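Local coordinates for peptidyl-prolyl cis-trans isomerase cyclophilin-type (Toxoplasma gondii, PDB 3BO7), which probably catalyses the cis-trans isomerisation of peptide bonds preceding proline, assisting protein folding, and belongs to the cyclophilins, the targets of cyclosporin A, at residues A[38-52]-A[158-171]. Numbering follows the deposited sequence.
Sequences CAVKYFDDTIFHRCI and DKPLKPPKVEEIIV
Ile47 and Lys165 form a single antiparallel bridge, their CA atoms 4.3 Å apart. Around it the backbones exchange Asp45 N to Val166 O, Val166 N to Thr46 O (2.9 Å, C=O...N angle 177°) and Phe48 N to Pro164 O; farther on, Cys51 N bonds to Asp158 O at 2.9 Å. These bonds join the ends of strands 48-52 and 166-171 and the loops leading to them, the seam that closes the antiparallel beta-barrel of the cyclophilin fold.

Lys165 extends anti to its backbone N (chi1 -177°), then bends at chi3 and chi4 into a salt bridge, NZ 3.0 Å from Asp45 OD1 on its anti side and tilted somewhat out of the carboxylate plane. The Phe48 ring receives Pro164 O at its edge, while CE2 meets Val166 CG2 at 4.0 Å. Ile169 CD1 rests 3.6 Å from Phe43 CB, and Ile169 CG2 meets Cys38 SG at 3.7 Å. Thr46 OG1 (chi1 62°) and Thr46 N both donate to Phe43 O, fixing the type II beta turn from Phe43 to Thr46.

Water joins Arg50 NE to Asp158 OD2, while Arg50 NH2 bonds the bound peptide's backbone: the carboxylate is a second-shell partner that could help orient and polarise this ligand-binding guanidinium.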
ATOM      1  N   CYS A  38      10.760  -2.272   2.967  1.00 36.75           N
ATOM      2  CA  CYS A  38      10.932  -3.620   2.408  1.00 37.24           C
ATOM      3  C   CYS A  38      12.306  -4.220   2.755  1.00 37.45           C
ATOM      4  O   CYS A  38      12.407  -5.412   3.058  1.00 37.52           O
ATOM      5  CB  CYS A  38      10.730  -3.622   0.889  1.00 37.03           C
ATOM      6  SG  CYS A  38       9.029  -3.384   0.363  1.00 37.18           S
ATOM      7  N   ALA A  39      13.346  -3.385   2.725  1.00 37.61           N
ATOM      8  CA  ALA A  39      14.713  -3.822   3.006  1.00 38.17           C
ATOM      9  C   ALA A  39      14.860  -4.461   4.391  1.00 38.63           C
ATOM     10  O   ALA A  39      15.496  -5.513   4.524  1.00 39.55           O
ATOM     11  CB  ALA A  39      15.697  -2.659   2.835  1.00 38.05           C
ATOM     12  N   VAL A  40      14.252  -3.845   5.403  1.00 38.58           N
ATOM     13  CA  VAL A  40      14.345  -4.305   6.793  1.00 38.36           C
ATOM     14  C   VAL A  40      13.170  -5.196   7.221  1.00 38.47           C
ATOM     15  O   VAL A  40      12.947  -5.400   8.425  1.00 38.77           O
ATOM     16  CB  VAL A  40      14.482  -3.125   7.781  1.00 38.15           C
ATOM     17  CG1 VAL A  40      15.759  -2.365   7.520  1.00 38.01           C
ATOM     18  CG2 VAL A  40      13.268  -2.193   7.700  1.00 38.66           C
ATOM     19  N   LYS A  41      12.430  -5.711   6.237  1.00 38.18           N
ATOM     20  CA  LYS A  41      11.318  -6.668   6.443  1.00 38.36           C
ATOM     21  C   LYS A  41      10.129  -6.139   7.275  1.00 38.24           C
ATOM     22  O   LYS A  41       9.294  -6.907   7.755  1.00 38.28           O
ATOM     23  CB  LYS A  41      11.825  -8.024   6.986  1.00 38.58           C
ATOM     24  CG  LYS A  41      12.973  -8.676   6.187  1.00 39.04           C
ATOM     25  CD  LYS A  41      12.640  -8.852   4.708  0.50 39.06           C
ATOM     26  CE  LYS A  41      13.796  -9.478   3.917  0.50 39.66           C
ATOM     27  NZ  LYS A  41      14.017 -10.918   4.248  0.50 38.64           N
ATOM     28  N   TYR A  42      10.062  -4.819   7.409  1.00 37.94           N
ATOM     29  CA  TYR A  42       8.980  -4.091   8.078  1.00 37.83           C
ATOM     30  C   TYR A  42       7.558  -4.599   7.801  1.00 37.79           C
ATOM     31  O   TYR A  42       6.737  -4.673   8.722  1.00 38.12           O
ATOM     32  CB  TYR A  42       9.103  -2.621   7.678  1.00 37.66           C
ATOM     33  CG  TYR A  42       8.070  -1.680   8.228  1.00 37.99           C
ATOM     34  CD1 TYR A  42       8.285  -0.996   9.432  1.00 36.66           C
ATOM     35  CD2 TYR A  42       6.890  -1.431   7.522  1.00 37.70           C
ATOM     36  CE1 TYR A  42       7.336  -0.113   9.922  1.00 36.67           C
ATOM     37  CE2 TYR A  42       5.942  -0.559   8.009  1.00 36.94           C
ATOM     38  CZ  TYR A  42       6.169   0.101   9.198  1.00 37.14           C
ATOM     39  OH  TYR A  42       5.217   0.980   9.652  1.00 37.81           O
ATOM     40  N   PHE A  43       7.266  -4.947   6.547  1.00 37.59           N
ATOM     41  CA  PHE A  43       5.904  -5.324   6.155  1.00 37.26           C
ATOM     42  C   PHE A  43       5.554  -6.792   6.414  1.00 37.59           C
ATOM     43  O   PHE A  43       4.379  -7.175   6.344  1.00 37.55           O
ATOM     44  CB  PHE A  43       5.621  -4.952   4.696  1.00 36.61           C
ATOM     45  CG  PHE A  43       5.563  -3.472   4.448  1.00 36.27           C
ATOM     46  CD1 PHE A  43       4.451  -2.727   4.844  1.00 35.53           C
ATOM     47  CD2 PHE A  43       6.625  -2.818   3.820  1.00 33.76           C
ATOM     48  CE1 PHE A  43       4.394  -1.348   4.620  1.00 35.76           C
ATOM     49  CE2 PHE A  43       6.580  -1.444   3.586  1.00 34.72           C
ATOM     50  CZ  PHE A  43       5.460  -0.701   3.987  1.00 35.58           C
ATOM     51  N   ASP A  44       6.569  -7.604   6.704  1.00 37.90           N
ATOM     52  CA  ASP A  44       6.360  -9.010   7.028  1.00 38.47           C
ATOM     53  C   ASP A  44       5.441  -9.112   8.233  1.00 38.73           C
ATOM     54  O   ASP A  44       5.697  -8.483   9.266  1.00 38.88           O
ATOM     55  CB  ASP A  44       7.694  -9.712   7.320  1.00 38.48           C
ATOM     56  CG  ASP A  44       8.518  -9.975   6.059  1.00 39.34           C
ATOM     57  OD1 ASP A  44       8.248  -9.356   4.995  1.00 39.67           O
ATOM     58  OD2 ASP A  44       9.448 -10.810   6.141  1.00 39.16           O
ATOM     59  N   ASP A  45       4.370  -9.888   8.072  1.00 39.19           N
ATOM     60  CA  ASP A  45       3.365 -10.162   9.119  1.00 39.66           C
ATOM     61  C   ASP A  45       2.308  -9.060   9.334  1.00 39.50           C
ATOM     62  O   ASP A  45       1.373  -9.241  10.111  1.00 39.81           O
ATOM     63  CB  ASP A  45       4.020 -10.583  10.447  1.00 39.99           C
ATOM     64  CG  ASP A  45       4.852 -11.860  10.314  1.00 41.85           C
ATOM     65  OD1 ASP A  45       4.418 -12.795   9.598  1.00 43.97           O
ATOM     66  OD2 ASP A  45       5.945 -11.924  10.919  1.00 44.00           O
ATOM     67  N   THR A  46       2.445  -7.928   8.648  1.00 39.02           N
ATOM     68  CA  THR A  46       1.355  -6.955   8.616  1.00 38.66           C
ATOM     69  C   THR A  46       0.170  -7.539   7.837  1.00 38.53           C
ATOM     70  O   THR A  46       0.336  -8.446   7.013  1.00 38.54           O
ATOM     71  CB  THR A  46       1.771  -5.575   8.023  1.00 38.63           C
ATOM     72  OG1 THR A  46       2.192  -5.723   6.660  1.00 37.19           O
ATOM     73  CG2 THR A  46       2.886  -4.948   8.852  1.00 38.11           C
ATOM     74  N   ILE A  47      -1.020  -7.016   8.117  1.00 38.26           N
ATOM     75  CA  ILE A  47      -2.250  -7.498   7.501  1.00 37.63           C
ATOM     76  C   ILE A  47      -2.892  -6.452   6.590  1.00 37.16           C
ATOM     77  O   ILE A  47      -2.441  -5.311   6.524  1.00 36.80           O
ATOM     78  CB  ILE A  47      -3.283  -7.956   8.574  1.00 37.85           C
ATOM     79  CG1 ILE A  47      -3.525  -6.854   9.610  1.00 37.42           C
ATOM     80  CG2 ILE A  47      -2.844  -9.269   9.233  1.00 37.44           C
ATOM     81  CD1 ILE A  47      -4.708  -7.135  10.526  1.00 37.62           C
ATOM     82  N   PHE A  48      -3.927  -6.868   5.870  1.00 36.83           N
ATOM     83  CA  PHE A  48      -4.815  -5.937   5.187  1.00 36.59           C
ATOM     84  C   PHE A  48      -6.073  -5.805   6.048  1.00 36.78           C
ATOM     85  O   PHE A  48      -6.969  -6.652   5.997  1.00 36.41           O
ATOM     86  CB  PHE A  48      -5.119  -6.404   3.758  1.00 36.34           C
ATOM     87  CG  PHE A  48      -3.964  -6.237   2.810  1.00 35.88           C
ATOM     88  CD1 PHE A  48      -3.890  -5.127   1.976  1.00 35.67           C
ATOM     89  CD2 PHE A  48      -2.942  -7.180   2.760  1.00 35.94           C
ATOM     90  CE1 PHE A  48      -2.824  -4.961   1.096  1.00 35.35           C
ATOM     91  CE2 PHE A  48      -1.864  -7.028   1.888  1.00 36.16           C
ATOM     92  CZ  PHE A  48      -1.804  -5.910   1.051  1.00 36.28           C
ATOM     93  N   HIS A  49      -6.106  -4.731   6.846  1.00 37.05           N
ATOM     94  CA  HIS A  49      -6.999  -4.602   8.010  1.00 36.93           C
ATOM     95  C   HIS A  49      -8.286  -3.838   7.738  1.00 36.67           C
ATOM     96  O   HIS A  49      -9.142  -3.744   8.604  1.00 36.79           O
ATOM     97  CB  HIS A  49      -6.257  -3.903   9.154  1.00 37.03           C
ATOM     98  CG  HIS A  49      -6.040  -2.441   8.917  1.00 37.06           C
ATOM     99  ND1 HIS A  49      -4.965  -1.955   8.204  1.00 37.84           N
ATOM    100  CD2 HIS A  49      -6.778  -1.364   9.270  1.00 36.75           C
ATOM    101  CE1 HIS A  49      -5.042  -0.637   8.143  1.00 37.81           C
ATOM    102  NE2 HIS A  49      -6.132  -0.253   8.783  1.00 37.70           N
ATOM    103  N   ARG A  50      -8.398  -3.245   6.562  1.00 36.83           N
ATOM    104  CA  ARG A  50      -9.613  -2.540   6.193  1.00 37.00           C
ATOM    105  C   ARG A  50      -9.911  -2.804   4.715  1.00 37.59           C
ATOM    106  O   ARG A  50      -9.068  -2.568   3.845  1.00 37.32           O
ATOM    107  CB  ARG A  50      -9.502  -1.044   6.510  1.00 36.57           C
ATOM    108  CG  ARG A  50     -10.738  -0.232   6.120  1.00 36.42           C
ATOM    109  CD  ARG A  50     -10.766   1.144   6.781  1.00 36.61           C
ATOM    110  NE  ARG A  50     -11.728   2.029   6.124  1.00 37.34           N
ATOM    111  CZ  ARG A  50     -11.416   2.939   5.201  1.00 38.45           C
ATOM    112  NH1 ARG A  50     -10.156   3.108   4.821  1.00 39.53           N
ATOM    113  NH2 ARG A  50     -12.365   3.687   4.654  1.00 37.97           N
ATOM    114  N   CYS A  51     -11.116  -3.299   4.450  1.00 38.60           N
ATOM    115  CA  CYS A  51     -11.483  -3.798   3.126  1.00 39.02           C
ATOM    116  C   CYS A  51     -12.928  -3.432   2.828  1.00 39.41           C
ATOM    117  O   CYS A  51     -13.854  -3.924   3.488  1.00 39.69           O
ATOM    118  CB  CYS A  51     -11.281  -5.322   3.057  1.00 38.90           C
ATOM    119  SG  CYS A  51     -11.643  -6.091   1.457  1.00 40.07           S
ATOM    120  N   ILE A  52     -13.113  -2.557   1.842  1.00 39.47           N
ATOM    121  CA  ILE A  52     -14.438  -2.104   1.445  1.00 39.41           C
ATOM    122  C   ILE A  52     -14.705  -2.412  -0.030  1.00 39.97           C
ATOM    123  O   ILE A  52     -14.067  -1.843  -0.927  1.00 40.22           O
ATOM    124  CB  ILE A  52     -14.654  -0.597   1.779  1.00 39.32           C
ATOM    125  CG1 ILE A  52     -14.498  -0.378   3.300  1.00 39.10           C
ATOM    126  CG2 ILE A  52     -16.021  -0.112   1.269  1.00 38.45           C
ATOM    127  CD1 ILE A  52     -14.416   1.066   3.752  1.00 38.86           C
ATOM    128  N   ASP A 158     -15.094  -2.901   9.138  1.00 49.00           N
ATOM    129  CA  ASP A 158     -14.594  -3.225   7.798  1.00 48.57           C
ATOM    130  C   ASP A 158     -13.287  -4.019   7.778  1.00 48.26           C
ATOM    131  O   ASP A 158     -12.657  -4.152   6.724  1.00 48.06           O
ATOM    132  CB  ASP A 158     -14.522  -1.977   6.904  1.00 48.57           C
ATOM    133  CG  ASP A 158     -15.894  -1.417   6.586  1.00 48.69           C
ATOM    134  OD1 ASP A 158     -16.785  -2.211   6.213  1.00 48.34           O
ATOM    135  OD2 ASP A 158     -16.088  -0.189   6.717  1.00 48.46           O
ATOM    136  N   LYS A 159     -12.893  -4.557   8.932  1.00 47.89           N
ATOM    137  CA  LYS A 159     -11.784  -5.499   8.976  1.00 47.81           C
ATOM    138  C   LYS A 159     -12.262  -6.855   8.482  1.00 47.74           C
ATOM    139  O   LYS A 159     -13.249  -7.375   9.001  1.00 47.80           O
ATOM    140  CB  LYS A 159     -11.193  -5.640  10.385  1.00 47.84           C
ATOM    141  CG  LYS A 159      -9.903  -6.460  10.407  1.00 47.99           C
ATOM    142  CD  LYS A 159      -9.590  -7.072  11.766  1.00 50.45           C
ATOM    143  CE  LYS A 159      -8.691  -6.167  12.614  1.00 51.14           C
ATOM    144  NZ  LYS A 159      -7.754  -6.968  13.471  1.00 51.26           N
ATOM    145  N   PRO A 160     -11.567  -7.436   7.476  1.00 47.55           N
ATOM    146  CA  PRO A 160     -11.875  -8.807   7.075  1.00 47.53           C
ATOM    147  C   PRO A 160     -11.842  -9.756   8.274  1.00 47.58           C
ATOM    148  O   PRO A 160     -11.035  -9.566   9.197  1.00 47.59           O
ATOM    149  CB  PRO A 160     -10.738  -9.149   6.102  1.00 47.49           C
ATOM    150  CG  PRO A 160     -10.306  -7.847   5.557  1.00 47.24           C
ATOM    151  CD  PRO A 160     -10.470  -6.863   6.674  1.00 47.49           C
ATOM    152  N   LEU A 161     -12.720 -10.759   8.273  1.00 47.68           N
ATOM    153  CA  LEU A 161     -12.708 -11.771   9.336  1.00 47.73           C
ATOM    154  C   LEU A 161     -11.425 -12.599   9.259  1.00 47.51           C
ATOM    155  O   LEU A 161     -10.841 -12.956  10.286  1.00 47.56           O
ATOM    156  CB  LEU A 161     -13.955 -12.657   9.267  1.00 47.86           C
ATOM    157  CG  LEU A 161     -15.307 -11.942   9.386  1.00 48.10           C
ATOM    158  CD1 LEU A 161     -16.437 -12.930   9.197  1.00 48.68           C
ATOM    159  CD2 LEU A 161     -15.451 -11.207  10.723  1.00 48.67           C
ATOM    160  N   LYS A 162     -10.997 -12.873   8.024  1.00 47.26           N
ATOM    161  CA  LYS A 162      -9.703 -13.485   7.721  1.00 46.99           C
ATOM    162  C   LYS A 162      -8.854 -12.509   6.888  1.00 46.30           C
ATOM    163  O   LYS A 162      -8.847 -12.593   5.654  1.00 46.34           O
ATOM    164  CB  LYS A 162      -9.892 -14.804   6.956  1.00 47.13           C
ATOM    165  CG  LYS A 162      -9.702 -16.063   7.786  1.00 48.58           C
ATOM    166  N   PRO A 163      -8.132 -11.580   7.555  1.00 45.59           N
ATOM    167  CA  PRO A 163      -7.313 -10.617   6.805  1.00 44.93           C
ATOM    168  C   PRO A 163      -6.144 -11.308   6.107  1.00 44.21           C
ATOM    169  O   PRO A 163      -5.463 -12.125   6.743  1.00 44.48           O
ATOM    170  CB  PRO A 163      -6.777  -9.668   7.894  1.00 44.65           C
ATOM    171  CG  PRO A 163      -7.598  -9.934   9.110  1.00 45.01           C
ATOM    172  CD  PRO A 163      -8.023 -11.367   9.011  1.00 45.51           C
ATOM    173  N   PRO A 164      -5.922 -11.010   4.807  1.00 43.45           N
ATOM    174  CA  PRO A 164      -4.690 -11.461   4.163  1.00 42.87           C
ATOM    175  C   PRO A 164      -3.490 -10.883   4.901  1.00 42.57           C
ATOM    176  O   PRO A 164      -3.471  -9.686   5.226  1.00 42.32           O
ATOM    177  CB  PRO A 164      -4.783 -10.862   2.754  1.00 42.78           C
ATOM    178  CG  PRO A 164      -6.229 -10.614   2.532  1.00 42.92           C
ATOM    179  CD  PRO A 164      -6.783 -10.254   3.878  1.00 43.22           C
ATOM    180  N   LYS A 165      -2.512 -11.738   5.179  1.00 42.28           N
ATOM    181  CA  LYS A 165      -1.313 -11.341   5.909  1.00 42.42           C
ATOM    182  C   LYS A 165      -0.090 -11.471   5.001  1.00 41.75           C
ATOM    183  O   LYS A 165       0.069 -12.480   4.306  1.00 41.61           O
ATOM    184  CB  LYS A 165      -1.154 -12.189   7.181  1.00 42.25           C
ATOM    185  CG  LYS A 165       0.037 -11.812   8.058  1.00 43.17           C
ATOM    186  CD  LYS A 165       0.073 -12.610   9.373  1.00 44.42           C
ATOM    187  CE  LYS A 165       0.486 -14.071   9.174  1.00 47.91           C
ATOM    188  NZ  LYS A 165       1.897 -14.210   8.681  1.00 50.29           N
ATOM    189  N   VAL A 166       0.753 -10.439   5.006  1.00 41.24           N
ATOM    190  CA  VAL A 166       1.970 -10.412   4.197  1.00 40.62           C
ATOM    191  C   VAL A 166       2.975 -11.415   4.751  1.00 40.88           C
ATOM    192  O   VAL A 166       3.398 -11.304   5.906  1.00 40.67           O
ATOM    193  CB  VAL A 166       2.610  -8.983   4.146  1.00 40.43           C
ATOM    194  CG1 VAL A 166       3.935  -8.996   3.400  1.00 39.23           C
ATOM    195  CG2 VAL A 166       1.651  -7.972   3.517  1.00 39.61           C
ATOM    196  N   GLU A 167       3.334 -12.399   3.924  1.00 41.22           N
ATOM    197  CA  GLU A 167       4.383 -13.364   4.250  1.00 41.53           C
ATOM    198  C   GLU A 167       5.754 -12.758   3.974  1.00 41.56           C
ATOM    199  O   GLU A 167       6.679 -12.883   4.780  1.00 41.77           O
ATOM    200  CB  GLU A 167       4.187 -14.672   3.471  1.00 41.47           C
ATOM    201  CG  GLU A 167       3.207 -15.633   4.136  1.00 41.80           C
ATOM    202  CD  GLU A 167       2.670 -16.723   3.214  0.50 41.78           C
ATOM    203  OE1 GLU A 167       1.861 -17.541   3.702  0.50 42.59           O
ATOM    204  OE2 GLU A 167       3.037 -16.772   2.018  0.50 41.43           O
ATOM    205  N   GLU A 168       5.871 -12.077   2.841  1.00 41.79           N
ATOM    206  CA  GLU A 168       7.119 -11.428   2.455  1.00 42.01           C
ATOM    207  C   GLU A 168       6.893 -10.520   1.275  1.00 41.05           C
ATOM    208  O   GLU A 168       5.889 -10.634   0.570  1.00 40.93           O
ATOM    209  CB  GLU A 168       8.188 -12.464   2.074  1.00 42.19           C
ATOM    210  CG  GLU A 168       7.823 -13.285   0.839  1.00 42.79           C
ATOM    211  CD  GLU A 168       8.942 -14.183   0.363  1.00 43.59           C
ATOM    212  OE1 GLU A 168      10.098 -14.022   0.816  1.00 46.91           O
ATOM    213  OE2 GLU A 168       8.658 -15.060  -0.479  1.00 45.68           O
ATOM    214  N   ILE A 169       7.857  -9.633   1.058  1.00 40.41           N
ATOM    215  CA  ILE A 169       7.892  -8.808  -0.134  1.00 39.70           C
ATOM    216  C   ILE A 169       9.211  -9.056  -0.860  1.00 39.35           C
ATOM    217  O   ILE A 169      10.297  -8.908  -0.280  1.00 39.55           O
ATOM    218  CB  ILE A 169       7.663  -7.311   0.186  1.00 39.68           C
ATOM    219  CG1 ILE A 169       6.321  -7.136   0.921  1.00 39.17           C
ATOM    220  CG2 ILE A 169       7.715  -6.475  -1.092  1.00 39.12           C
ATOM    221  CD1 ILE A 169       5.916  -5.692   1.202  1.00 39.57           C
ATOM    222  N   ILE A 170       9.106  -9.484  -2.114  1.00 38.49           N
ATOM    223  CA  ILE A 170      10.286  -9.715  -2.934  1.00 37.92           C
ATOM    224  C   ILE A 170      10.491  -8.495  -3.820  1.00 37.86           C
ATOM    225  O   ILE A 170       9.619  -8.149  -4.614  1.00 37.70           O
ATOM    226  CB  ILE A 170      10.177 -11.007  -3.810  1.00 38.01           C
ATOM    227  CG1 ILE A 170       9.775 -12.226  -2.960  1.00 38.22           C
ATOM    228  CG2 ILE A 170      11.498 -11.256  -4.559  1.00 37.10           C
ATOM    229  CD1 ILE A 170       9.455 -13.497  -3.762  1.00 37.30           C
ATOM    230  N   VAL A 171      11.635  -7.838  -3.660  1.00 37.74           N
ATOM    231  CA  VAL A 171      11.979  -6.704  -4.504  1.00 37.72           C
ATOM    232  C   VAL A 171      12.862  -7.184  -5.657  1.00 37.71           C
ATOM    233  O   VAL A 171      13.922  -7.754  -5.437  1.00 37.47           O
ATOM    234  CB  VAL A 171      12.655  -5.561  -3.702  1.00 37.68           C
ATOM    235  CG1 VAL A 171      12.995  -4.395  -4.614  1.00 37.22           C
ATOM    236  CG2 VAL A 171      11.745  -5.090  -2.565  1.00 37.10           C
TER
HETATM  237  O   HOH W   1      10.511  -6.978   2.339  1.00 40.70           O
HETATM  238  O   HOH W   2       9.982  -9.640   3.207  1.00 36.14           O
HETATM  239  O   HOH W   3     -14.460   1.732   7.615  1.00 43.67           O
HETATM  240  O   HOH W   4     -16.284  -3.926   4.452  1.00 42.23           O